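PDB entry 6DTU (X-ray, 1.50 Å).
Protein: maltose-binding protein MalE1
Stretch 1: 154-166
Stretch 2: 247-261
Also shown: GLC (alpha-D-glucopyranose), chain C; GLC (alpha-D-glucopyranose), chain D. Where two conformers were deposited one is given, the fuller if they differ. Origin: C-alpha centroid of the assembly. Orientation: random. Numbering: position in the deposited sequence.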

ATOM      1  N   GLU A 154       3.834   1.079 -12.523  1.00 16.77           N
ATOM      2  CA  GLU A 154       2.975   0.426 -11.547  1.00 15.05           C
ATOM      3  C   GLU A 154       1.895   1.416 -11.127  1.00 14.44           C
ATOM      4  O   GLU A 154       2.195   2.446 -10.512  1.00 14.33           O
ATOM      5  CB  GLU A 154       3.824  -0.022 -10.357  1.00 15.75           C
ATOM      6  CG  GLU A 154       3.226  -1.134  -9.552  1.00 24.21           C
ATOM      7  CD  GLU A 154       4.186  -1.693  -8.506  1.00 24.76           C
ATOM      8  OE1 GLU A 154       5.424  -1.465  -8.595  1.00 21.32           O
ATOM      9  OE2 GLU A 154       3.688  -2.380  -7.587  1.00 25.04           O
ATOM     10  N   PHE A 155       0.641   1.088 -11.439  1.00 13.91           N
ATOM     11  CA  PHE A 155      -0.473   2.018 -11.233  1.00 12.54           C
ATOM     12  C   PHE A 155      -0.538   2.553  -9.806  1.00 14.88           C
ATOM     13  O   PHE A 155      -0.828   3.739  -9.589  1.00 16.14           O
ATOM     14  CB  PHE A 155      -1.775   1.306 -11.600  1.00 15.50           C
ATOM     15  CG  PHE A 155      -3.032   2.038 -11.184  1.00 13.98           C
ATOM     16  CD1 PHE A 155      -3.246   3.356 -11.544  1.00 16.89           C
ATOM     17  CD2 PHE A 155      -4.034   1.372 -10.498  1.00 14.45           C
ATOM     18  CE1 PHE A 155      -4.399   4.013 -11.177  1.00 16.57           C
ATOM     19  CE2 PHE A 155      -5.205   2.018 -10.129  1.00 14.25           C
ATOM     20  CZ  PHE A 155      -5.392   3.343 -10.475  1.00 14.01           C
ATOM     21  N   TYR A 156      -0.305   1.694  -8.811  1.00 13.76           N
ATOM     22  CA  TYR A 156      -0.401   2.137  -7.426  1.00 11.64           C
ATOM     23  C   TYR A 156       0.483   3.363  -7.156  1.00 12.56           C
ATOM     24  O   TYR A 156       0.077   4.291  -6.438  1.00 14.78           O
ATOM     25  CB  TYR A 156      -0.063   0.975  -6.496  1.00 11.82           C
ATOM     26  CG  TYR A 156      -0.109   1.337  -5.026  1.00 11.84           C
ATOM     27  CD1 TYR A 156      -1.285   1.214  -4.272  1.00 11.62           C
ATOM     28  CD2 TYR A 156       1.028   1.825  -4.384  1.00 13.53           C
ATOM     29  CE1 TYR A 156      -1.319   1.571  -2.913  1.00 12.80           C
ATOM     30  CE2 TYR A 156       0.993   2.165  -3.023  1.00 12.53           C
ATOM     31  CZ  TYR A 156      -0.185   2.039  -2.314  1.00 13.56           C
ATOM     32  OH  TYR A 156      -0.201   2.385  -1.000  1.00 14.97           O
ATOM     33  N   TYR A 157       1.669   3.408  -7.764  1.00 14.34           N
ATOM     34  CA  TYR A 157       2.606   4.503  -7.533  1.00 15.54           C
ATOM     35  C   TYR A 157       2.366   5.721  -8.422  1.00 15.71           C
ATOM     36  O   TYR A 157       2.812   6.825  -8.076  1.00 15.67           O
ATOM     37  CB  TYR A 157       4.050   3.992  -7.676  1.00 14.78           C
ATOM     38  CG  TYR A 157       4.356   2.998  -6.590  1.00 15.03           C
ATOM     39  CD1 TYR A 157       4.878   3.420  -5.371  1.00 13.28           C
ATOM     40  CD2 TYR A 157       4.073   1.643  -6.748  1.00 15.39           C
ATOM     41  CE1 TYR A 157       5.101   2.521  -4.338  1.00 14.50           C
ATOM     42  CE2 TYR A 157       4.309   0.753  -5.738  1.00 13.68           C
ATOM     43  CZ  TYR A 157       4.834   1.194  -4.541  1.00 14.08           C
ATOM     44  OH  TYR A 157       5.056   0.323  -3.522  1.00 16.57           O
ATOM     45  N   ILE A 158       1.680   5.554  -9.557  1.00 13.84           N
ATOM     46  CA  ILE A 158       1.334   6.674 -10.427  1.00 15.67           C
ATOM     47  C   ILE A 158      -0.041   7.237 -10.084  1.00 16.85           C
ATOM     48  O   ILE A 158      -0.375   8.357 -10.500  1.00 16.17           O
ATOM     49  CB  ILE A 158       1.411   6.194 -11.886  1.00 13.58           C
ATOM     50  CG1 ILE A 158       2.781   5.563 -12.173  1.00 15.01           C
ATOM     51  CG2 ILE A 158       1.153   7.329 -12.893  1.00 17.01           C
ATOM     52  CD1 ILE A 158       3.945   6.457 -11.832  1.00 17.74           C
ATOM     53  N   ALA A 159      -0.840   6.504  -9.316  1.00 14.67           N
ATOM     54  CA  ALA A 159      -2.138   7.011  -8.884  1.00 13.95           C
ATOM     55  C   ALA A 159      -2.125   8.426  -8.315  1.00 15.12           C
ATOM     56  O   ALA A 159      -3.087   9.162  -8.586  1.00 17.18           O
ATOM     57  CB  ALA A 159      -2.797   6.031  -7.900  1.00 13.14           C
ATOM     58  N   PRO A 160      -1.139   8.869  -7.518  1.00 14.34           N
ATOM     59  CA  PRO A 160      -1.210  10.250  -7.021  1.00 15.42           C
ATOM     60  C   PRO A 160      -1.321  11.271  -8.143  1.00 16.69           C
ATOM     61  O   PRO A 160      -2.017  12.282  -7.964  1.00 16.29           O
ATOM     62  CB  PRO A 160       0.086  10.423  -6.213  1.00 15.12           C
ATOM     63  CG  PRO A 160       0.490   9.040  -5.831  1.00 16.05           C
ATOM     64  CD  PRO A 160       0.051   8.173  -6.985  1.00 12.85           C
ATOM     65  N   PHE A 161      -0.700  11.013  -9.303  1.00 14.79           N
ATOM     66  CA  PHE A 161      -0.804  11.942 -10.435  1.00 14.28           C
ATOM     67  C   PHE A 161      -2.167  11.840 -11.099  1.00 18.31           C
ATOM     68  O   PHE A 161      -2.787  12.854 -11.450  1.00 18.11           O
ATOM     69  CB  PHE A 161       0.247  11.627 -11.502  1.00 16.45           C
ATOM     70  CG  PHE A 161       1.679  11.764 -11.057  1.00 17.77           C
ATOM     71  CD1 PHE A 161       2.041  12.487  -9.928  1.00 16.42           C
ATOM     72  CD2 PHE A 161       2.676  11.155 -11.801  1.00 19.95           C
ATOM     73  CE1 PHE A 161       3.364  12.589  -9.559  1.00 19.80           C
ATOM     74  CE2 PHE A 161       4.001  11.256 -11.435  1.00 22.79           C
ATOM     75  CZ  PHE A 161       4.354  11.965 -10.313  1.00 23.07           C
ATOM     76  N   ILE A 162      -2.619  10.607 -11.320  1.00 15.43           N
ATOM     77  CA  ILE A 162      -3.908  10.351 -11.951  1.00 16.84           C
ATOM     78  C   ILE A 162      -5.036  10.984 -11.141  1.00 17.76           C
ATOM     79  O   ILE A 162      -5.905  11.678 -11.685  1.00 17.91           O
ATOM     80  CB  ILE A 162      -4.083   8.827 -12.112  1.00 15.45           C
ATOM     81  CG1 ILE A 162      -3.091   8.306 -13.158  1.00 17.70           C
ATOM     82  CG2 ILE A 162      -5.552   8.440 -12.401  1.00 17.35           C
ATOM     83  CD1 ILE A 162      -2.971   6.814 -13.187  1.00 21.22           C
ATOM     84  N   PHE A 163      -5.058  10.725  -9.826  1.00 15.02           N
ATOM     85  CA  PHE A 163      -6.126  11.259  -8.996  1.00 15.75           C
ATOM     86  C   PHE A 163      -5.978  12.752  -8.767  1.00 16.15           C
ATOM     87  O   PHE A 163      -6.986  13.465  -8.677  1.00 18.61           O
ATOM     88  CB  PHE A 163      -6.174  10.524  -7.658  1.00 15.26           C
ATOM     89  CG  PHE A 163      -6.428   9.033  -7.780  1.00 16.39           C
ATOM     90  CD1 PHE A 163      -7.110   8.499  -8.861  1.00 18.86           C
ATOM     91  CD2 PHE A 163      -5.982   8.174  -6.795  1.00 17.02           C
ATOM     92  CE1 PHE A 163      -7.327   7.137  -8.955  1.00 18.66           C
ATOM     93  CE2 PHE A 163      -6.206   6.833  -6.866  1.00 16.20           C
ATOM     94  CZ  PHE A 163      -6.881   6.299  -7.957  1.00 18.03           C
ATOM     95  N   GLY A 164      -4.750  13.250  -8.678  1.00 18.41           N
ATOM     96  CA  GLY A 164      -4.572  14.676  -8.457  1.00 19.94           C
ATOM     97  C   GLY A 164      -5.232  15.513  -9.537  1.00 16.18           C
ATOM     98  O   GLY A 164      -5.819  16.562  -9.255  1.00 19.19           O
ATOM     99  N   TYR A 165      -5.196  15.042 -10.777  1.00 18.71           N
ATOM    100  CA  TYR A 165      -5.786  15.804 -11.866  1.00 19.44           C
ATOM    101  C   TYR A 165      -7.262  15.486 -12.095  1.00 23.11           C
ATOM    102  O   TYR A 165      -7.877  16.085 -12.981  1.00 28.70           O
ATOM    103  CB  TYR A 165      -4.978  15.599 -13.156  1.00 20.99           C
ATOM    104  CG  TYR A 165      -3.739  16.464 -13.274  1.00 18.37           C
ATOM    105  CD1 TYR A 165      -3.847  17.847 -13.353  1.00 23.61           C
ATOM    106  CD2 TYR A 165      -2.472  15.902 -13.337  1.00 20.66           C
ATOM    107  CE1 TYR A 165      -2.726  18.650 -13.475  1.00 23.87           C
ATOM    108  CE2 TYR A 165      -1.336  16.699 -13.460  1.00 23.78           C
ATOM    109  CZ  TYR A 165      -1.478  18.074 -13.527  1.00 25.22           C
ATOM    110  OH  TYR A 165      -0.378  18.895 -13.641  1.00 27.25           O
ATOM    111  N   GLY A 166      -7.853  14.562 -11.332  1.00 21.76           N
ATOM    112  CA  GLY A 166      -9.273  14.292 -11.459  1.00 20.81           C
ATOM    113  C   GLY A 166      -9.640  12.929 -11.998  1.00 18.37           C
ATOM    114  O   GLY A 166     -10.829  12.680 -12.237  1.00 19.92           O
ATOM    115  N   PRO A 247       4.904  15.455   1.757  1.00 16.16           N
ATOM    116  CA  PRO A 247       3.920  15.174   0.708  1.00 18.27           C
ATOM    117  C   PRO A 247       4.562  15.221  -0.672  1.00 15.79           C
ATOM    118  O   PRO A 247       5.551  15.926  -0.900  1.00 20.60           O
ATOM    119  CB  PRO A 247       2.883  16.287   0.883  1.00 20.83           C
ATOM    120  CG  PRO A 247       3.026  16.705   2.305  1.00 25.25           C
ATOM    121  CD  PRO A 247       4.471  16.554   2.643  1.00 18.74           C
ATOM    122  N   ILE A 248       3.993  14.446  -1.590  1.00 17.63           N
ATOM    123  CA  ILE A 248       4.453  14.509  -2.977  1.00 17.31           C
ATOM    124  C   ILE A 248       4.298  15.942  -3.455  1.00 16.77           C
ATOM    125  O   ILE A 248       3.295  16.602  -3.110  1.00 19.83           O
ATOM    126  CB  ILE A 248       3.652  13.543  -3.858  1.00 19.19           C
ATOM    127  CG1 ILE A 248       3.815  12.105  -3.350  1.00 18.40           C
ATOM    128  CG2 ILE A 248       4.049  13.674  -5.341  1.00 20.91           C
ATOM    129  CD1 ILE A 248       2.808  11.126  -3.960  1.00 21.17           C
ATOM    130  N   PRO A 249       5.272  16.504  -4.165  1.00 19.56           N
ATOM    131  CA  PRO A 249       5.151  17.899  -4.596  1.00 21.84           C
ATOM    132  C   PRO A 249       3.896  18.094  -5.435  1.00 21.16           C
ATOM    133  O   PRO A 249       3.457  17.184  -6.142  1.00 19.34           O
ATOM    134  CB  PRO A 249       6.425  18.118  -5.415  1.00 20.17           C
ATOM    135  CG  PRO A 249       7.421  17.123  -4.820  1.00 20.19           C
ATOM    136  CD  PRO A 249       6.592  15.927  -4.478  1.00 19.81           C
ATOM    137  N   ASP A 250       3.286  19.279  -5.306  1.00 22.45           N
ATOM    138  CA  ASP A 250       2.086  19.589  -6.069  1.00 22.43           C
ATOM    139  C   ASP A 250       2.361  19.408  -7.554  1.00 19.48           C
ATOM    140  O   ASP A 250       3.430  19.775  -8.050  1.00 21.04           O
ATOM    141  CB  ASP A 250       1.645  21.037  -5.830  1.00 22.88           C
ATOM    142  CG  ASP A 250       1.080  21.278  -4.434  1.00 29.55           C
ATOM    143  OD1 ASP A 250       0.548  20.342  -3.789  1.00 28.94           O
ATOM    144  OD2 ASP A 250       1.183  22.435  -3.972  1.00 32.22           O
ATOM    145  N   LEU A 251       1.387  18.835  -8.270  1.00 19.63           N
ATOM    146  CA  LEU A 251       1.585  18.551  -9.689  1.00 19.20           C
ATOM    147  C   LEU A 251       1.726  19.838 -10.482  1.00 17.64           C
ATOM    148  O   LEU A 251       2.486  19.911 -11.460  1.00 21.84           O
ATOM    149  CB  LEU A 251       0.424  17.719 -10.213  1.00 19.49           C
ATOM    150  CG  LEU A 251       0.043  16.562  -9.296  1.00 17.79           C
ATOM    151  CD1 LEU A 251      -1.106  15.798  -9.932  1.00 20.03           C
ATOM    152  CD2 LEU A 251       1.264  15.675  -9.054  1.00 17.46           C
ATOM    153  N   GLU A 252       0.957  20.846 -10.100  1.00 18.96           N
ATOM    154  CA  GLU A 252       1.064  22.197 -10.626  1.00 22.80           C
ATOM    155  C   GLU A 252       0.399  23.112  -9.615  1.00 21.78           C
ATOM    156  O   GLU A 252      -0.139  22.633  -8.606  1.00 19.65           O
ATOM    157  CB  GLU A 252       0.413  22.322 -12.021  1.00 23.76           C
ATOM    158  CG  GLU A 252      -1.084  22.066 -12.093  1.00 21.87           C
ATOM    159  CD  GLU A 252      -1.638  22.289 -13.494  1.00 26.61           C
ATOM    160  OE1 GLU A 252      -1.460  21.407 -14.359  1.00 23.37           O
ATOM    161  OE2 GLU A 252      -2.243  23.358 -13.730  1.00 30.23           O
ATOM    162  N   PRO A 253       0.519  24.441  -9.779  1.00 24.43           N
ATOM    163  CA  PRO A 253      -0.083  25.336  -8.784  1.00 21.16           C
ATOM    164  C   PRO A 253      -1.560  25.034  -8.551  1.00 21.67           C
ATOM    165  O   PRO A 253      -2.354  25.000  -9.504  1.00 25.18           O
ATOM    166  CB  PRO A 253       0.131  26.719  -9.411  1.00 23.80           C
ATOM    167  CG  PRO A 253       1.430  26.545 -10.133  1.00 23.14           C
ATOM    168  CD  PRO A 253       1.285  25.206 -10.781  1.00 26.44           C
ATOM    169  N   GLY A 254      -1.925  24.775  -7.298  1.00 21.17           N
ATOM    170  CA  GLY A 254      -3.301  24.483  -6.924  1.00 22.20           C
ATOM    171  C   GLY A 254      -3.783  23.079  -7.203  1.00 18.70           C
ATOM    172  O   GLY A 254      -4.986  22.820  -7.086  1.00 22.01           O
ATOM    173  N   VAL A 255      -2.889  22.161  -7.546  1.00 21.13           N
ATOM    174  CA  VAL A 255      -3.270  20.781  -7.831  1.00 21.21           C
ATOM    175  C   VAL A 255      -2.388  19.842  -7.014  1.00 21.22           C
ATOM    176  O   VAL A 255      -1.277  19.501  -7.451  1.00 19.82           O
ATOM    177  CB  VAL A 255      -3.163  20.480  -9.334  1.00 20.25           C
ATOM    178  CG1 VAL A 255      -3.553  19.028  -9.604  1.00 21.95           C
ATOM    179  CG2 VAL A 255      -4.021  21.449 -10.143  1.00 23.21           C
ATOM    180  N   PRO A 256      -2.799  19.430  -5.822  1.00 20.37           N
ATOM    181  CA  PRO A 256      -1.962  18.493  -5.069  1.00 19.50           C
ATOM    182  C   PRO A 256      -2.057  17.077  -5.609  1.00 19.42           C
ATOM    183  O   PRO A 256      -3.053  16.669  -6.210  1.00 19.14           O
ATOM    184  CB  PRO A 256      -2.517  18.569  -3.643  1.00 20.80           C
ATOM    185  CG  PRO A 256      -3.916  19.045  -3.801  1.00 23.18           C
ATOM    186  CD  PRO A 256      -3.953  19.907  -5.035  1.00 21.61           C
ATOM    187  N   ALA A 257      -0.989  16.325  -5.372  1.00 18.84           N
ATOM    188  CA  ALA A 257      -1.030  14.892  -5.618  1.00 16.16           C
ATOM    189  C   ALA A 257      -1.989  14.254  -4.628  1.00 15.97           C
ATOM    190  O   ALA A 257      -2.120  14.711  -3.503  1.00 15.13           O
ATOM    191  CB  ALA A 257       0.355  14.280  -5.396  1.00 19.62           C
ATOM    192  N   ARG A 258      -2.666  13.183  -5.052  1.00 15.67           N
ATOM    193  CA  ARG A 258      -3.651  12.506  -4.207  0.57 17.51           C
ATOM    194  C   ARG A 258      -3.402  11.003  -4.236  1.00 15.96           C
ATOM    195  O   ARG A 258      -3.962  10.288  -5.077  1.00 16.07           O
ATOM    196  CB  ARG A 258      -5.077  12.865  -4.628  0.57 17.85           C
ATOM    197  CG  ARG A 258      -5.357  14.371  -4.571  0.57 19.35           C
ATOM    198  CD  ARG A 258      -6.780  14.714  -4.966  0.57 20.66           C
ATOM    199  NE  ARG A 258      -7.066  16.117  -4.702  0.57 19.59           N
ATOM    200  CZ  ARG A 258      -7.305  16.611  -3.490  0.57 21.46           C
ATOM    201  NH1 ARG A 258      -7.298  15.815  -2.428  0.57 21.55           N
ATOM    202  NH2 ARG A 258      -7.552  17.901  -3.336  0.57 23.88           N
ATOM    203  N   PRO A 259      -2.577  10.491  -3.320  1.00 14.05           N
ATOM    204  CA  PRO A 259      -2.237   9.062  -3.325  1.00 13.95           C
ATOM    205  C   PRO A 259      -3.387   8.180  -2.838  1.00 14.37           C
ATOM    206  O   PRO A 259      -4.315   8.619  -2.167  1.00 15.36           O
ATOM    207  CB  PRO A 259      -1.070   8.993  -2.328  1.00 14.10           C
ATOM    208  CG  PRO A 259      -1.341  10.121  -1.367  1.00 17.18           C
ATOM    209  CD  PRO A 259      -1.904  11.211  -2.224  1.00 16.07           C
ATOM    210  N   PHE A 260      -3.296   6.901  -3.186  1.00 13.03           N
ATOM    211  CA  PHE A 260      -4.144   5.912  -2.536  1.00 13.03           C
ATOM    212  C   PHE A 260      -3.904   5.917  -1.030  1.00 11.24           C
ATOM    213  O   PHE A 260      -2.776   6.087  -0.555  1.00 13.86           O
ATOM    214  CB  PHE A 260      -3.813   4.511  -3.063  1.00 13.85           C
ATOM    215  CG  PHE A 260      -4.587   4.084  -4.296  1.00 13.41           C
ATOM    216  CD1 PHE A 260      -5.980   4.113  -4.345  1.00 14.70           C
ATOM    217  CD2 PHE A 260      -3.910   3.609  -5.402  1.00 13.05           C
ATOM    218  CE1 PHE A 260      -6.668   3.677  -5.507  1.00 14.89           C
ATOM    219  CE2 PHE A 260      -4.577   3.202  -6.537  1.00 13.85           C
ATOM    220  CZ  PHE A 260      -5.949   3.227  -6.587  1.00 16.67           C
ATOM    221  N   VAL A 261      -4.973   5.710  -0.270  1.00 15.98           N
ATOM    222  CA  VAL A 261      -4.863   5.402   1.152  1.00 13.27           C
ATOM    223  C   VAL A 261      -5.182   3.925   1.357  1.00 14.68           C
ATOM    224  O   VAL A 261      -6.190   3.425   0.842  1.00 15.70           O
ATOM    225  CB  VAL A 261      -5.750   6.331   1.998  1.00 14.63           C
ATOM    226  CG1 VAL A 261      -5.811   5.870   3.455  1.00 15.74           C
ATOM    227  CG2 VAL A 261      -5.220   7.755   1.888  1.00 16.87           C
TER
HETATM  228  C1  GLC C   2       2.575  -1.519  -0.786  1.00 12.63           C
HETATM  229  C2  GLC C   2       1.182  -1.211  -0.374  1.00 12.95           C
HETATM  230  C3  GLC C   2       0.224  -2.072  -1.061  1.00 13.78           C
HETATM  231  C4  GLC C   2       0.343  -1.938  -2.565  1.00 10.93           C
HETATM  232  C5  GLC C   2       1.797  -2.210  -3.054  1.00 11.85           C
HETATM  233  C6  GLC C   2       2.001  -1.845  -4.426  1.00 13.17           C
HETATM  234  O2  GLC C   2       1.085  -1.506   1.051  1.00 14.30           O
HETATM  235  O3  GLC C   2      -1.158  -1.676  -0.727  1.00 12.94           O
HETATM  236  O4  GLC C   2      -0.500  -2.947  -3.224  1.00 15.28           O
HETATM  237  O5  GLC C   2       2.700  -1.301  -2.230  1.00 14.15           O
HETATM  238  O6  GLC C   2       3.226  -2.407  -4.864  1.00 17.84           O
HETATM  239  C1  GLC D   3      -1.652  -2.488  -3.859  1.00 13.65           C
HETATM  240  C2  GLC D   3      -2.774  -3.394  -3.537  1.00 12.84           C
HETATM  241  C3  GLC D   3      -2.530  -4.781  -4.047  1.00 13.47           C
HETATM  242  C4  GLC D   3      -2.338  -4.806  -5.513  1.00 14.09           C
HETATM  243  C5  GLC D   3      -1.160  -3.888  -5.923  1.00 14.09           C
HETATM  244  C6  GLC D   3      -1.047  -3.761  -7.317  1.00 12.87           C
HETATM  245  O2  GLC D   3      -2.922  -3.454  -2.090  1.00 14.74           O
HETATM  246  O3  GLC D   3      -3.664  -5.635  -3.693  1.00 14.87           O
HETATM  247  O4  GLC D   3      -2.021  -6.174  -5.895  1.00 14.08           O
HETATM  248  O5  GLC D   3      -1.423  -2.473  -5.319  1.00 13.14           O
HETATM  249  O6  GLC D   3       0.079  -2.955  -7.596  1.00 17.47           O
HETATM  250  O   HOH W   1      -0.884   5.793  -4.244  1.00 13.62           O
HETATM  251  O   HOH W   2      -0.392   5.259  -1.444  1.00 13.97           O
HETATM  252  O   HOH W   3      -5.701  17.642  -6.763  1.00 19.85           O

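A short kinked helix packs against a proline-rich loop that runs into a strand through a largely apolar contact, pinned by two direct hydrogen bonds and bridged by waters. The two sides together bury 801 Å².

The center is Pro160. Its ring nitrogen carries no hydrogen, so it cannot bond to the preceding turn, and the helix kinks here. Pro160 O accepts from Gly164 N within the helix, and Arg258 N donates to Pro160 O across the contact at 3.1 Å and nearly straight. Pro160 CA in turn lies 3.4 Å from Arg258 O, a CA-H...O contact; that oxygen has no conventional partner. The proline ring fills the space beside Ile248, with Pro160 CB 3.6 Å from Ile248 CD1.

Phe260 points toward the helix and gives the largest covered area. Phe163 directs its edge at the face of Phe260, with ring planes at 84°. The edge of Phe260 is in turn directed at the face of Phe155, in an offset arrangement. The Tyr156 ring is nearly parallel to Phe260 but slid aside, while one face of Tyr156 lies against the chain C glucose. Ala159 points toward Phe260, and Ala159 CB lies 3.6 Å from Phe260 CE2.

At the other end, Leu251 touches two aromatic side chains: Leu251 CD2 is 3.4 Å from Phe161 CD1, and Leu251 CD1 is 3.6 Å from Tyr165 CE2. Val255 CG1 lies over the face of Tyr165. Tyr165 OH donates to Glu252 OE1 at 2.8 Å. Gly164 allows close approach: a CB there would clash with Leu251 CD1 and Pro256 O.

Three waters complete the join. One links Tyr156 O to Phe260 N, and another links Tyr156 OH to Phe260 O. The third joins Gly164 O, Pro256 O and Arg258 NE.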